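5,10-methylenetetrahydrofolate dehydrogenase (Bombyx mori, PDB 5ZF1) probably catalyses the NADP+-dependent oxidation of 5,10-methylenetetrahydrofolate to 5,10-methenyltetrahydrofolate in folate one-carbon metabolism. Local coordinates at residues B[103-106]-B[107-110]; B[78-81]-B[82-86]; B[258-261]-B[262-266]; B[165-168]-B[169-172]. All blocks are in the same frame, centred on the assembly; numbering follows the deposited sequence. Where two conformers were deposited one is given.

Interaction 1: B[103-106]-B[107-110]; sequences TINE and RRVC
The carbonyl oxygen of the Asn-105 side chain accepts a backbone N-H of the first turn of the helix that follows, that of Arg-108, three residues on: OD1 lies 2.7 Å from Arg-108 N, in a bent bond with 134° at the hydrogen. The donor stands well above the amide carbonyl plane, 65° from it, so no lone pair is addressed squarely. With CG anti to its own N (chi1 164°), the amide folds back over the opening turn, and its other end, ND2, rests 3.4 Å from Arg-107 CB. OD1 also touches the root of the Arg-108 side chain, 3.1 Å from CB, and Arg-108 goes on to a salt bridge with Glu-75. Val-109 N reaches Asn-105 O at 3.2 Å, and Cys-110 N reaches Glu-106 O at 2.9 Å. On the buried side, Ile-104 CG2 meets Val-109 CG2 at 3.5 Å, a contact from the residue before the cap into the first turn, and both side chains lean on Leu-78 of helix 75-87. Together these contacts make an asparagine N-cap flanked by a hydrophobic staple, Ile-104 to Val-109, at the start of helix 106-112 in the catalytic domain.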
ATOM      1  N   THR B 103      -0.181  -9.307 -25.785  1.00 50.33           N
ATOM      2  CA  THR B 103      -1.588  -9.225 -26.162  1.00 56.63           C
ATOM      3  C   THR B 103      -2.480  -9.054 -24.936  1.00 56.59           C
ATOM      4  O   THR B 103      -3.464  -8.306 -24.971  1.00 55.09           O
ATOM      5  CB  THR B 103      -1.985 -10.478 -26.949  1.00 59.32           C
ATOM      6  OG1 THR B 103      -1.555 -10.349 -28.312  1.00 64.46           O
ATOM      7  CG2 THR B 103      -3.493 -10.714 -26.907  1.00 60.99           C
ATOM      8  N   ILE B 104      -2.131  -9.710 -23.834  1.00 57.94           N
ATOM      9  CA  ILE B 104      -3.018  -9.852 -22.686  1.00 54.24           C
ATOM     10  C   ILE B 104      -2.658  -8.815 -21.632  1.00 52.13           C
ATOM     11  O   ILE B 104      -1.482  -8.646 -21.286  1.00 50.36           O
ATOM     12  CB  ILE B 104      -2.938 -11.276 -22.113  1.00 58.39           C
ATOM     13  CG1 ILE B 104      -2.966 -12.296 -23.256  1.00 57.33           C
ATOM     14  CG2 ILE B 104      -4.066 -11.515 -21.126  1.00 55.72           C
ATOM     15  CD1 ILE B 104      -3.350 -13.696 -22.839  1.00 48.34           C
ATOM     16  N   ASN B 105      -3.670  -8.119 -21.122  1.00 48.38           N
ATOM     17  CA  ASN B 105      -3.468  -7.171 -20.035  1.00 47.86           C
ATOM     18  C   ASN B 105      -3.249  -7.937 -18.736  1.00 43.88           C
ATOM     19  O   ASN B 105      -4.161  -8.616 -18.254  1.00 37.79           O
ATOM     20  CB  ASN B 105      -4.664  -6.235 -19.905  1.00 48.78           C
ATOM     21  CG  ASN B 105      -4.687  -5.506 -18.576  1.00 47.31           C
ATOM     22  OD1 ASN B 105      -5.724  -5.415 -17.926  1.00 54.18           O
ATOM     23  ND2 ASN B 105      -3.535  -4.988 -18.163  1.00 50.05           N
ATOM     24  N   GLU B 106      -2.048  -7.810 -18.164  1.00 38.01           N
ATOM     25  CA  GLU B 106      -1.724  -8.534 -16.936  1.00 37.03           C
ATOM     26  C   GLU B 106      -2.617  -8.104 -15.782  1.00 37.08           C
ATOM     27  O   GLU B 106      -2.971  -8.918 -14.920  1.00 36.46           O
ATOM     28  CB  GLU B 106      -0.259  -8.315 -16.571  1.00 38.76           C
ATOM     29  CG  GLU B 106       0.289  -9.316 -15.570  1.00 45.00           C
ATOM     30  CD  GLU B 106       1.721  -9.009 -15.174  1.00 53.73           C
ATOM     31  OE1 GLU B 106       1.926  -8.295 -14.168  1.00 65.65           O
ATOM     32  OE2 GLU B 106       2.645  -9.486 -15.868  1.00 57.71           O
ATOM     33  N   ARG B 107      -2.977  -6.822 -15.741  1.00 36.14           N
ATOM     34  CA  ARG B 107      -3.840  -6.311 -14.681  1.00 39.47           C
ATOM     35  C   ARG B 107      -5.198  -7.003 -14.686  1.00 35.37           C
ATOM     36  O   ARG B 107      -5.709  -7.391 -13.627  1.00 37.08           O
ATOM     37  CB  ARG B 107      -4.003  -4.798 -14.841  1.00 41.67           C
ATOM     38  CG  ARG B 107      -4.618  -4.089 -13.659  1.00 37.31           C
ATOM     39  CD  ARG B 107      -3.684  -4.122 -12.468  1.00 34.80           C
ATOM     40  NE  ARG B 107      -4.176  -5.068 -11.478  1.00 35.37           N
ATOM     41  CZ  ARG B 107      -3.443  -5.568 -10.497  1.00 31.72           C
ATOM     42  NH1 ARG B 107      -2.178  -5.202 -10.366  1.00 26.43           N
ATOM     43  NH2 ARG B 107      -3.983  -6.430  -9.654  1.00 33.04           N
ATOM     44  N   ARG B 108      -5.797  -7.176 -15.869  1.00 30.76           N
ATOM     45  CA  ARG B 108      -7.088  -7.853 -15.949  1.00 36.05           C
ATOM     46  C   ARG B 108      -6.970  -9.302 -15.501  1.00 34.92           C
ATOM     47  O   ARG B 108      -7.875  -9.837 -14.846  1.00 33.36           O
ATOM     48  CB  ARG B 108      -7.638  -7.780 -17.377  1.00 41.99           C
ATOM     49  CG  ARG B 108      -8.702  -6.715 -17.572  1.00 52.44           C
ATOM     50  CD  ARG B 108      -9.079  -6.562 -19.037  1.00 57.63           C
ATOM     51  NE  ARG B 108      -9.400  -5.177 -19.366  1.00 62.61           N
ATOM     52  CZ  ARG B 108      -9.294  -4.650 -20.581  1.00 66.66           C
ATOM     53  NH1 ARG B 108      -8.876  -5.396 -21.596  1.00 71.56           N
ATOM     54  NH2 ARG B 108      -9.609  -3.376 -20.782  1.00 70.25           N
ATOM     55  N   VAL B 109      -5.854  -9.944 -15.839  1.00 30.82           N
ATOM     56  CA  VAL B 109      -5.635 -11.333 -15.443  1.00 31.69           C
ATOM     57  C   VAL B 109      -5.566 -11.446 -13.927  1.00 27.57           C
ATOM     58  O   VAL B 109      -6.240 -12.286 -13.315  1.00 30.44           O
ATOM     59  CB  VAL B 109      -4.357 -11.872 -16.103  1.00 30.96           C
ATOM     60  CG1 VAL B 109      -4.067 -13.289 -15.627  1.00 32.69           C
ATOM     61  CG2 VAL B 109      -4.489 -11.812 -17.618  1.00 36.57           C
ATOM     62  N   CYS B 110      -4.736 -10.614 -13.302  1.00 28.30           N
ATOM     63  CA  CYS B 110      -4.585 -10.667 -11.848  1.00 31.41           C
ATOM     64  C   CYS B 110      -5.930 -10.502 -11.155  1.00 34.13           C
ATOM     65  O   CYS B 110      -6.226 -11.207 -10.183  1.00 29.68           O
ATOM     66  CB  CYS B 110      -3.606  -9.587 -11.375  1.00 31.13           C
ATOM     67  SG  CYS B 110      -1.857  -9.873 -11.773  1.00 40.29           S
TER

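Interaction 2: B[78-81]-B[82-86]; sequences LLSE and IQNLN
Leu-78 carries CG anti to its backbone N (chi1 -178°), whereas Ile-82 sets CG1 beside its own N (chi1 -76°), which turns the ethyl arm back toward the preceding turn; there Ile-82 CD1 lies 4.0 Å from Leu-78 CG. The two apolar chains are slanted against each other, one turn apart. CD1 also grazes the carbonyl of the same leucine, 3.6 Å from Leu-78 O, and the same oxygen accepts from Ile-82 N at 3.0 Å. Leu-85 bends back similarly, its CG 3.4 Å from Glu-81 O. On the exposed flank, Ser-80 O takes the backbone bond from Asn-84 N at 3.1 Å. Further on, Asn-86 ND2 donates to Gln-83 OE1 at 2.9 Å, from 50° above the glutamine carbonyl plane but nearly in the plane of its own amide. Asn-86 also bonds to Ala-112 and Ala-114, and in one of its two conformers Glu-81 pairs with Arg-69. Leu-78, Ile-82 and Leu-85 thus form one apolar stripe, pressed on Ile-38 of strand 34-40, while Ser-80, Gln-83 and Asn-84 lie outside: an amphipathic helix covering the parallel sheet of an alpha/beta domain.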
ATOM      1  N   LEU B  78      -8.228 -16.778 -21.921  1.00 41.63           N
ATOM      2  CA  LEU B  78      -7.556 -16.944 -20.637  1.00 40.15           C
ATOM      3  C   LEU B  78      -8.492 -16.611 -19.485  1.00 40.62           C
ATOM      4  O   LEU B  78      -8.589 -17.363 -18.507  1.00 33.59           O
ATOM      5  CB  LEU B  78      -6.301 -16.076 -20.585  1.00 39.48           C
ATOM      6  CG  LEU B  78      -5.471 -16.190 -19.305  1.00 34.46           C
ATOM      7  CD1 LEU B  78      -5.204 -17.652 -18.944  1.00 36.18           C
ATOM      8  CD2 LEU B  78      -4.169 -15.421 -19.438  1.00 34.94           C
ATOM      9  N   LEU B  79      -9.206 -15.487 -19.589  1.00 42.72           N
ATOM     10  CA  LEU B  79     -10.140 -15.119 -18.530  1.00 43.36           C
ATOM     11  C   LEU B  79     -11.270 -16.130 -18.410  1.00 41.41           C
ATOM     12  O   LEU B  79     -11.784 -16.355 -17.310  1.00 37.63           O
ATOM     13  CB  LEU B  79     -10.700 -13.717 -18.779  1.00 44.07           C
ATOM     14  CG  LEU B  79      -9.694 -12.567 -18.845  1.00 40.54           C
ATOM     15  CD1 LEU B  79     -10.418 -11.245 -19.062  1.00 54.75           C
ATOM     16  CD2 LEU B  79      -8.825 -12.503 -17.607  1.00 40.62           C
ATOM     17  N   SER B  80     -11.670 -16.752 -19.524  1.00 41.05           N
ATOM     18  CA  SER B  80     -12.713 -17.770 -19.461  1.00 36.57           C
ATOM     19  C   SER B  80     -12.253 -18.993 -18.678  1.00 35.38           C
ATOM     20  O   SER B  80     -13.028 -19.574 -17.910  1.00 40.42           O
ATOM     21  CB  SER B  80     -13.148 -18.175 -20.869  1.00 41.88           C
ATOM     22  OG  SER B  80     -14.051 -19.266 -20.810  1.00 49.56           O
ATOM     23  N   GLU B  81     -11.001 -19.404 -18.865  1.00 38.17           N
ATOM     24  CA  GLU B  81     -10.496 -20.555 -18.128  0.53 38.61           C
ATOM     25  C   GLU B  81     -10.315 -20.232 -16.651  1.00 36.87           C
ATOM     26  O   GLU B  81     -10.546 -21.087 -15.788  1.00 35.49           O
ATOM     27  CB  GLU B  81      -9.180 -21.037 -18.737  0.53 40.36           C
ATOM     28  CG  GLU B  81      -8.484 -22.144 -17.943  0.53 43.17           C
ATOM     29  CD  GLU B  81      -9.111 -23.519 -18.148  0.53 46.91           C
ATOM     30  OE1 GLU B  81     -10.343 -23.656 -17.996  0.53 49.06           O
ATOM     31  OE2 GLU B  81      -8.363 -24.468 -18.464  0.53 51.47           O
ATOM     32  N   ILE B  82      -9.905 -19.002 -16.336  1.00 37.25           N
ATOM     33  CA  ILE B  82      -9.770 -18.613 -14.935  1.00 37.42           C
ATOM     34  C   ILE B  82     -11.128 -18.624 -14.250  1.00 34.84           C
ATOM     35  O   ILE B  82     -11.273 -19.142 -13.135  1.00 34.14           O
ATOM     36  CB  ILE B  82      -9.079 -17.241 -14.828  1.00 37.61           C
ATOM     37  CG1 ILE B  82      -7.582 -17.404 -15.094  1.00 28.80           C
ATOM     38  CG2 ILE B  82      -9.331 -16.604 -13.466  1.00 33.48           C
ATOM     39  CD1 ILE B  82      -6.912 -16.145 -15.621  1.00 40.93           C
ATOM     40  N   GLN B  83     -12.154 -18.078 -14.913  1.00 36.76           N
ATOM     41  CA  GLN B  83     -13.475 -18.040 -14.294  1.00 39.09           C
ATOM     42  C   GLN B  83     -14.031 -19.439 -14.075  1.00 37.30           C
ATOM     43  O   GLN B  83     -14.736 -19.674 -13.088  1.00 34.91           O
ATOM     44  CB  GLN B  83     -14.442 -17.197 -15.136  1.00 40.85           C
ATOM     45  CG  GLN B  83     -15.792 -16.919 -14.455  1.00 51.58           C
ATOM     46  CD  GLN B  83     -15.670 -16.145 -13.134  1.00 51.91           C
ATOM     47  OE1 GLN B  83     -14.644 -15.531 -12.843  1.00 51.57           O
ATOM     48  NE2 GLN B  83     -16.733 -16.168 -12.338  1.00 55.59           N
ATOM     49  N   ASN B  84     -13.715 -20.383 -14.967  1.00 38.88           N
ATOM     50  CA  ASN B  84     -14.090 -21.777 -14.736  1.00 40.54           C
ATOM     51  C   ASN B  84     -13.396 -22.342 -13.500  1.00 36.96           C
ATOM     52  O   ASN B  84     -14.019 -23.044 -12.693  1.00 36.74           O
ATOM     53  CB  ASN B  84     -13.752 -22.622 -15.962  1.00 42.61           C
ATOM     54  CG  ASN B  84     -14.749 -22.435 -17.090  1.00 57.14           C
ATOM     55  OD1 ASN B  84     -15.431 -21.410 -17.170  1.00 61.09           O
ATOM     56  ND2 ASN B  84     -14.839 -23.426 -17.971  1.00 65.89           N
ATOM     57  N   LEU B  85     -12.097 -22.071 -13.352  1.00 35.81           N
ATOM     58  CA  LEU B  85     -11.383 -22.514 -12.156  1.00 31.28           C
ATOM     59  C   LEU B  85     -11.918 -21.822 -10.911  1.00 31.45           C
ATOM     60  O   LEU B  85     -11.966 -22.432  -9.832  1.00 29.01           O
ATOM     61  CB  LEU B  85      -9.886 -22.252 -12.323  1.00 36.28           C
ATOM     62  CG  LEU B  85      -9.188 -23.057 -13.420  1.00 37.09           C
ATOM     63  CD1 LEU B  85      -7.805 -22.503 -13.711  1.00 31.90           C
ATOM     64  CD2 LEU B  85      -9.093 -24.528 -13.012  1.00 34.28           C
ATOM     65  N   ASN B  86     -12.352 -20.561 -11.053  1.00 27.65           N
ATOM     66  CA  ASN B  86     -12.981 -19.849  -9.945  1.00 33.67           C
ATOM     67  C   ASN B  86     -14.206 -20.596  -9.434  1.00 32.19           C
ATOM     68  O   ASN B  86     -14.433 -20.672  -8.225  1.00 31.34           O
ATOM     69  CB  ASN B  86     -13.378 -18.436 -10.377  1.00 32.42           C
ATOM     70  CG  ASN B  86     -12.193 -17.476 -10.471  1.00 33.81           C
ATOM     71  OD1 ASN B  86     -11.102 -17.741  -9.954  1.00 28.58           O
ATOM     72  ND2 ASN B  86     -12.416 -16.342 -11.136  1.00 30.54           N
TER

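Interaction 3: B[258-261]-B[262-266]; sequences VDYE and EVSKI
The tightly packed half of the contact is where Ser-264 folds back on Tyr-260. The serine hydroxyl donates to Tyr-260 O over a short 2.5 Å from OG, and Ser-264 N meets the same Tyr-260 O at 2.8 Å. The two donors come from opposite faces of the carbonyl plane, so this one oxygen is gripped from both. Because OG stands beside the serine's own N (chi1 -60°), it also hangs over the tyrosine ring, 3.2 Å above the plane and over its centre. Just before, Asp-259 at the N-cap position receives Val-263 N on its backbone O at 2.8 Å, and Val-258 CG1 packs crosswise against Val-263 CB at 3.8 Å.

The other flank is looser and faces solvent: Glu-261 and Lys-265 are exposed, and Glu-261 and Glu-262 run alongside each other, pointing the same way, with their OE2 atoms 3.9 Å apart. Lys-265 NZ forms a salt bridge to Glu-262 OE2 at 2.7 Å, on the syn side of the carboxylate, with a weak second bond to OE1. The ammonium would be expected to offset part of the repulsion between the two glutamates.

Within the NAD(P)-binding domain, the apolar side of this turn sits against Ile-270 of strand 269-270, which Val-258, Tyr-260, Val-263 and Ser-264 all touch, while both valines also reach Ile-237 of strand 236-239.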
ATOM      1  N   VAL B 258      25.087  -7.450  -5.034  1.00 30.78           N
ATOM      2  CA  VAL B 258      25.931  -7.220  -3.869  1.00 34.12           C
ATOM      3  C   VAL B 258      27.362  -7.616  -4.201  1.00 35.30           C
ATOM      4  O   VAL B 258      27.606  -8.661  -4.816  1.00 38.07           O
ATOM      5  CB  VAL B 258      25.420  -8.000  -2.637  1.00 35.77           C
ATOM      6  CG1 VAL B 258      26.275  -7.697  -1.404  1.00 30.78           C
ATOM      7  CG2 VAL B 258      23.966  -7.655  -2.361  1.00 26.32           C
ATOM      8  N   ASP B 259      28.308  -6.774  -3.795  1.00 31.79           N
ATOM      9  CA  ASP B 259      29.725  -7.122  -3.850  1.00 42.02           C
ATOM     10  C   ASP B 259      29.967  -8.095  -2.703  1.00 40.24           C
ATOM     11  O   ASP B 259      30.418  -7.729  -1.614  1.00 45.50           O
ATOM     12  CB  ASP B 259      30.592  -5.872  -3.752  1.00 42.79           C
ATOM     13  CG  ASP B 259      32.079  -6.172  -3.868  1.00 57.15           C
ATOM     14  OD1 ASP B 259      32.472  -7.358  -3.833  1.00 51.37           O
ATOM     15  OD2 ASP B 259      32.858  -5.204  -4.006  1.00 57.40           O
ATOM     16  N   TYR B 260      29.654  -9.369  -2.967  1.00 38.95           N
ATOM     17  CA  TYR B 260      29.555 -10.355  -1.894  1.00 41.93           C
ATOM     18  C   TYR B 260      30.859 -10.475  -1.116  1.00 45.95           C
ATOM     19  O   TYR B 260      30.854 -10.455   0.119  1.00 43.09           O
ATOM     20  CB  TYR B 260      29.135 -11.711  -2.458  1.00 43.95           C
ATOM     21  CG  TYR B 260      28.930 -12.761  -1.388  1.00 43.91           C
ATOM     22  CD1 TYR B 260      29.943 -13.649  -1.056  1.00 49.13           C
ATOM     23  CD2 TYR B 260      27.728 -12.852  -0.698  1.00 45.45           C
ATOM     24  CE1 TYR B 260      29.764 -14.606  -0.073  1.00 51.01           C
ATOM     25  CE2 TYR B 260      27.538 -13.800   0.288  1.00 43.61           C
ATOM     26  CZ  TYR B 260      28.558 -14.678   0.595  1.00 54.92           C
ATOM     27  OH  TYR B 260      28.377 -15.627   1.574  1.00 54.72           O
ATOM     28  N   GLU B 261      31.991 -10.587  -1.819  1.00 45.85           N
ATOM     29  CA  GLU B 261      33.250 -10.849  -1.128  1.00 48.96           C
ATOM     30  C   GLU B 261      33.587  -9.739  -0.143  1.00 41.54           C
ATOM     31  O   GLU B 261      33.977 -10.010   0.998  1.00 44.85           O
ATOM     32  CB  GLU B 261      34.389 -11.038  -2.131  1.00 51.75           C
ATOM     33  CG  GLU B 261      35.725 -11.324  -1.457  1.00 59.78           C
ATOM     34  CD  GLU B 261      36.876 -11.479  -2.435  1.00 63.55           C
ATOM     35  OE1 GLU B 261      36.627 -11.829  -3.608  1.00 64.98           O
ATOM     36  OE2 GLU B 261      38.034 -11.256  -2.023  1.00 70.53           O
ATOM     37  N   GLU B 262      33.426  -8.480  -0.552  1.00 36.92           N
ATOM     38  CA  GLU B 262      33.771  -7.384   0.345  1.00 40.29           C
ATOM     39  C   GLU B 262      32.667  -7.121   1.363  1.00 37.97           C
ATOM     40  O   GLU B 262      32.955  -6.890   2.543  1.00 39.13           O
ATOM     41  CB  GLU B 262      34.073  -6.119  -0.454  1.00 35.09           C
ATOM     42  CG  GLU B 262      35.435  -6.130  -1.148  1.00 49.06           C
ATOM     43  CD  GLU B 262      36.547  -6.698  -0.270  1.00 56.15           C
ATOM     44  OE1 GLU B 262      36.731  -6.213   0.870  1.00 56.93           O
ATOM     45  OE2 GLU B 262      37.237  -7.638  -0.724  1.00 64.53           O
ATOM     46  N   VAL B 263      31.402  -7.176   0.935  1.00 38.73           N
ATOM     47  CA  VAL B 263      30.312  -6.865   1.855  1.00 32.66           C
ATOM     48  C   VAL B 263      30.202  -7.924   2.939  1.00 32.22           C
ATOM     49  O   VAL B 263      29.853  -7.609   4.082  1.00 32.79           O
ATOM     50  CB  VAL B 263      28.995  -6.687   1.076  1.00 33.95           C
ATOM     51  CG1 VAL B 263      27.784  -6.709   2.017  1.00 27.73           C
ATOM     52  CG2 VAL B 263      29.045  -5.381   0.317  1.00 31.00           C
ATOM     53  N   SER B 264      30.531  -9.183   2.614  1.00 34.58           N
ATOM     54  CA  SER B 264      30.536 -10.248   3.615  1.00 30.61           C
ATOM     55  C   SER B 264      31.501  -9.958   4.755  1.00 34.98           C
ATOM     56  O   SER B 264      31.298 -10.451   5.869  1.00 35.56           O
ATOM     57  CB  SER B 264      30.893 -11.589   2.972  1.00 40.64           C
ATOM     58  OG  SER B 264      29.961 -11.949   1.968  1.00 47.40           O
ATOM     59  N   LYS B 265      32.556  -9.176   4.499  1.00 37.23           N
ATOM     60  CA  LYS B 265      33.490  -8.772   5.543  1.00 37.54           C
ATOM     61  C   LYS B 265      32.931  -7.697   6.464  1.00 44.73           C
ATOM     62  O   LYS B 265      33.529  -7.435   7.514  1.00 42.86           O
ATOM     63  CB  LYS B 265      34.794  -8.253   4.928  1.00 38.31           C
ATOM     64  CG  LYS B 265      35.562  -9.241   4.075  1.00 50.31           C
ATOM     65  CD  LYS B 265      36.776  -8.552   3.462  1.00 55.37           C
ATOM     66  CE  LYS B 265      37.480  -9.431   2.443  1.00 62.37           C
ATOM     67  NZ  LYS B 265      38.366  -8.623   1.553  1.00 55.81           N
ATOM     68  N   ILE B 266      31.822  -7.058   6.099  1.00 34.80           N
ATOM     69  CA  ILE B 266      31.260  -5.957   6.867  1.00 40.37           C
ATOM     70  C   ILE B 266      29.918  -6.325   7.485  1.00 33.24           C
ATOM     71  O   ILE B 266      29.655  -6.002   8.646  1.00 34.73           O
ATOM     72  CB  ILE B 266      31.123  -4.691   5.988  1.00 35.34           C
ATOM     73  CG1 ILE B 266      32.435  -4.391   5.261  1.00 44.54           C
ATOM     74  CG2 ILE B 266      30.686  -3.504   6.841  1.00 38.74           C
ATOM     75  CD1 ILE B 266      33.558  -3.993   6.190  1.00 43.84           C
TER

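Interaction 4: B[165-168]-B[169-172]; sequences GRSK and NVGM. With SO4 (sulfate ion), chain E.
The chain doubles back between Ser-167 and Met-172, where Met-172 N gives a nearly straight bond of 2.7 Å to Ser-167 O, and Gly-165 and Gly-171 come close enough for a CA-H...O contact of 3.5 Å from Gly-171 CA to Gly-165 O. A water donates to Gly-165 O and, weakly, to Gly-171 O. The Ser-167 side chain closes the turn from within: with OG set between the backbone N and the carbonyl carbon (chi1 70°), it accepts Gly-171 N at 3.0 Å along a straight line, and more weakly Val-170 N. Lys-168 turns its ammonium to Asp-133 and Cys-131 O of the second subunit, and Met-172 CE lies 3.6 Å from Lys-168 O. Arg-166 N meets O1 of a sulfate, probably from the crystallisation liquor, at 2.9 Å, while its extended side chain passes alongside the ion to a salt bridge with Asp-191 of the second subunit. Arg-199 and Thr-220 also hydrogen-bond the ion. An anion bound between strand 160-164 and helix 171-178 and by Arg-199, just after strand 193-197, where Rossmann-type NADP+ enzymes commonly hold the 2'-phosphate, is consistent with a phosphate site of NADP+, possibly for that 2'-phosphate.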
ATOM      1  N   GLY B 165      13.931  -0.633  -4.499  1.00 15.85           N
ATOM      2  CA  GLY B 165      12.975  -1.213  -5.434  1.00 15.78           C
ATOM      3  C   GLY B 165      11.576  -0.963  -4.919  1.00 16.46           C
ATOM      4  O   GLY B 165      11.267  -1.167  -3.747  1.00 16.83           O
ATOM      5  N   ARG B 166      10.701  -0.477  -5.813  1.00 15.87           N
ATOM      6  CA  ARG B 166       9.318  -0.139  -5.484  1.00 13.50           C
ATOM      7  C   ARG B 166       8.307  -0.912  -6.331  1.00 14.68           C
ATOM      8  O   ARG B 166       7.135  -0.501  -6.420  1.00 16.10           O
ATOM      9  CB  ARG B 166       9.078   1.370  -5.638  1.00 11.82           C
ATOM     10  CG  ARG B 166       9.315   1.873  -7.066  1.00 16.18           C
ATOM     11  CD  ARG B 166       9.102   3.376  -7.185  1.00 15.89           C
ATOM     12  NE  ARG B 166       9.496   3.781  -8.543  1.00 17.16           N
ATOM     13  CZ  ARG B 166       9.500   5.032  -8.992  1.00 18.65           C
ATOM     14  NH1 ARG B 166       9.109   6.033  -8.215  1.00 15.65           N
ATOM     15  NH2 ARG B 166       9.898   5.269 -10.234  1.00 17.85           N
ATOM     16  N   SER B 167       8.721  -2.011  -6.958  1.00 15.79           N
ATOM     17  CA  SER B 167       7.811  -2.737  -7.843  1.00 17.11           C
ATOM     18  C   SER B 167       6.546  -3.173  -7.099  1.00 17.87           C
ATOM     19  O   SER B 167       6.572  -3.521  -5.914  1.00 17.05           O
ATOM     20  CB  SER B 167       8.510  -3.957  -8.452  1.00 19.93           C
ATOM     21  OG  SER B 167       8.750  -4.975  -7.475  1.00 20.60           O
ATOM     22  N   LYS B 168       5.418  -3.170  -7.816  1.00 14.74           N
ATOM     23  CA  LYS B 168       4.156  -3.462  -7.137  1.00 17.73           C
ATOM     24  C   LYS B 168       4.062  -4.917  -6.727  1.00 19.39           C
ATOM     25  O   LYS B 168       3.355  -5.246  -5.764  1.00 19.40           O
ATOM     26  CB  LYS B 168       2.976  -3.088  -8.036  1.00 18.42           C
ATOM     27  CG  LYS B 168       2.920  -1.625  -8.370  1.00 19.22           C
ATOM     28  CD  LYS B 168       2.932  -0.776  -7.108  1.00 18.69           C
ATOM     29  CE  LYS B 168       2.892   0.704  -7.438  1.00 20.67           C
ATOM     30  NZ  LYS B 168       2.728   1.511  -6.188  1.00 17.86           N
ATOM     31  N   ASN B 169       4.770  -5.794  -7.431  1.00 20.06           N
ATOM     32  CA  ASN B 169       4.709  -7.211  -7.102  0.70 21.57           C
ATOM     33  C   ASN B 169       5.689  -7.618  -6.016  1.00 20.70           C
ATOM     34  O   ASN B 169       5.449  -8.626  -5.341  1.00 21.31           O
ATOM     35  CB  ASN B 169       4.987  -8.073  -8.332  0.70 22.11           C
ATOM     36  CG  ASN B 169       3.792  -8.190  -9.256  0.70 22.35           C
ATOM     37  OD1 ASN B 169       2.759  -7.538  -9.070  0.70 23.64           O
ATOM     38  ND2 ASN B 169       3.936  -9.022 -10.280  0.70 27.89           N
ATOM     39  N   VAL B 170       6.781  -6.880  -5.823  1.00 17.17           N
ATOM     40  CA  VAL B 170       7.835  -7.324  -4.912  1.00 16.66           C
ATOM     41  C   VAL B 170       8.279  -6.215  -3.968  1.00 22.15           C
ATOM     42  O   VAL B 170       8.147  -6.350  -2.754  1.00 18.02           O
ATOM     43  CB  VAL B 170       9.051  -7.879  -5.685  1.00 21.52           C
ATOM     44  CG1 VAL B 170      10.178  -8.242  -4.720  1.00 23.76           C
ATOM     45  CG2 VAL B 170       8.663  -9.106  -6.506  1.00 23.60           C
ATOM     46  N   GLY B 171       8.811  -5.109  -4.500  1.00 17.55           N
ATOM     47  CA  GLY B 171       9.376  -4.096  -3.615  1.00 18.22           C
ATOM     48  C   GLY B 171       8.336  -3.443  -2.720  1.00 16.53           C
ATOM     49  O   GLY B 171       8.562  -3.231  -1.520  1.00 16.62           O
ATOM     50  N   MET B 172       7.172  -3.119  -3.282  1.00 15.00           N
ATOM     51  CA  MET B 172       6.150  -2.454  -2.484  1.00 16.73           C
ATOM     52  C   MET B 172       5.621  -3.377  -1.381  1.00 18.02           C
ATOM     53  O   MET B 172       5.536  -2.943  -0.221  1.00 17.30           O
ATOM     54  CB  MET B 172       5.032  -1.924  -3.395  1.00 17.22           C
ATOM     55  CG  MET B 172       3.944  -1.142  -2.683  1.00 19.62           C
ATOM     56  SD  MET B 172       2.631  -2.220  -2.029  1.00 23.58           S
ATOM     57  CE  MET B 172       1.888  -2.840  -3.564  1.00 19.73           C
TER
HETATM   58  S   SO4 E 401      12.712   0.458  -9.151  1.00 19.71           S
HETATM   59  O1  SO4 E 401      11.551  -0.242  -8.603  1.00 18.04           O
HETATM   60  O2  SO4 E 401      13.924   0.402  -8.358  1.00 21.34           O
HETATM   61  O3  SO4 E 401      12.992  -0.157 -10.441  1.00 24.10           O
HETATM   62  O4  SO4 E 401      12.381   1.874  -9.378  1.00 18.92           O
HETATM   63  O   HOH W   1       9.509  -0.614  -1.612  1.00 19.50           O
HETATM   64  O   HOH W   2       1.050  -6.592  -7.162  1.00 30.51           O

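From the N terminus, the four contacts follow in the order 2, 1, 4, 3, strictly in series, with none enclosing or crossing another. Each joins adjoining segments, so no long loop is closed. Interaction 2 belongs to the helix connecting strands 63-69 and 93-96, and interaction 1 starts the helix after strand 93-96; the two touch, Ile-104 and Val-109 meeting Leu-78, Leu-79 and Ile-82, and so join two helices of the catalytic domain. Interaction 4 opens helix 171-178 in the NAD(P)-binding domain, about 4 Å from interaction 1 at the nearest atoms. Interaction 3, in the same domain, is remote, its centre 40 Å from that of interaction 1.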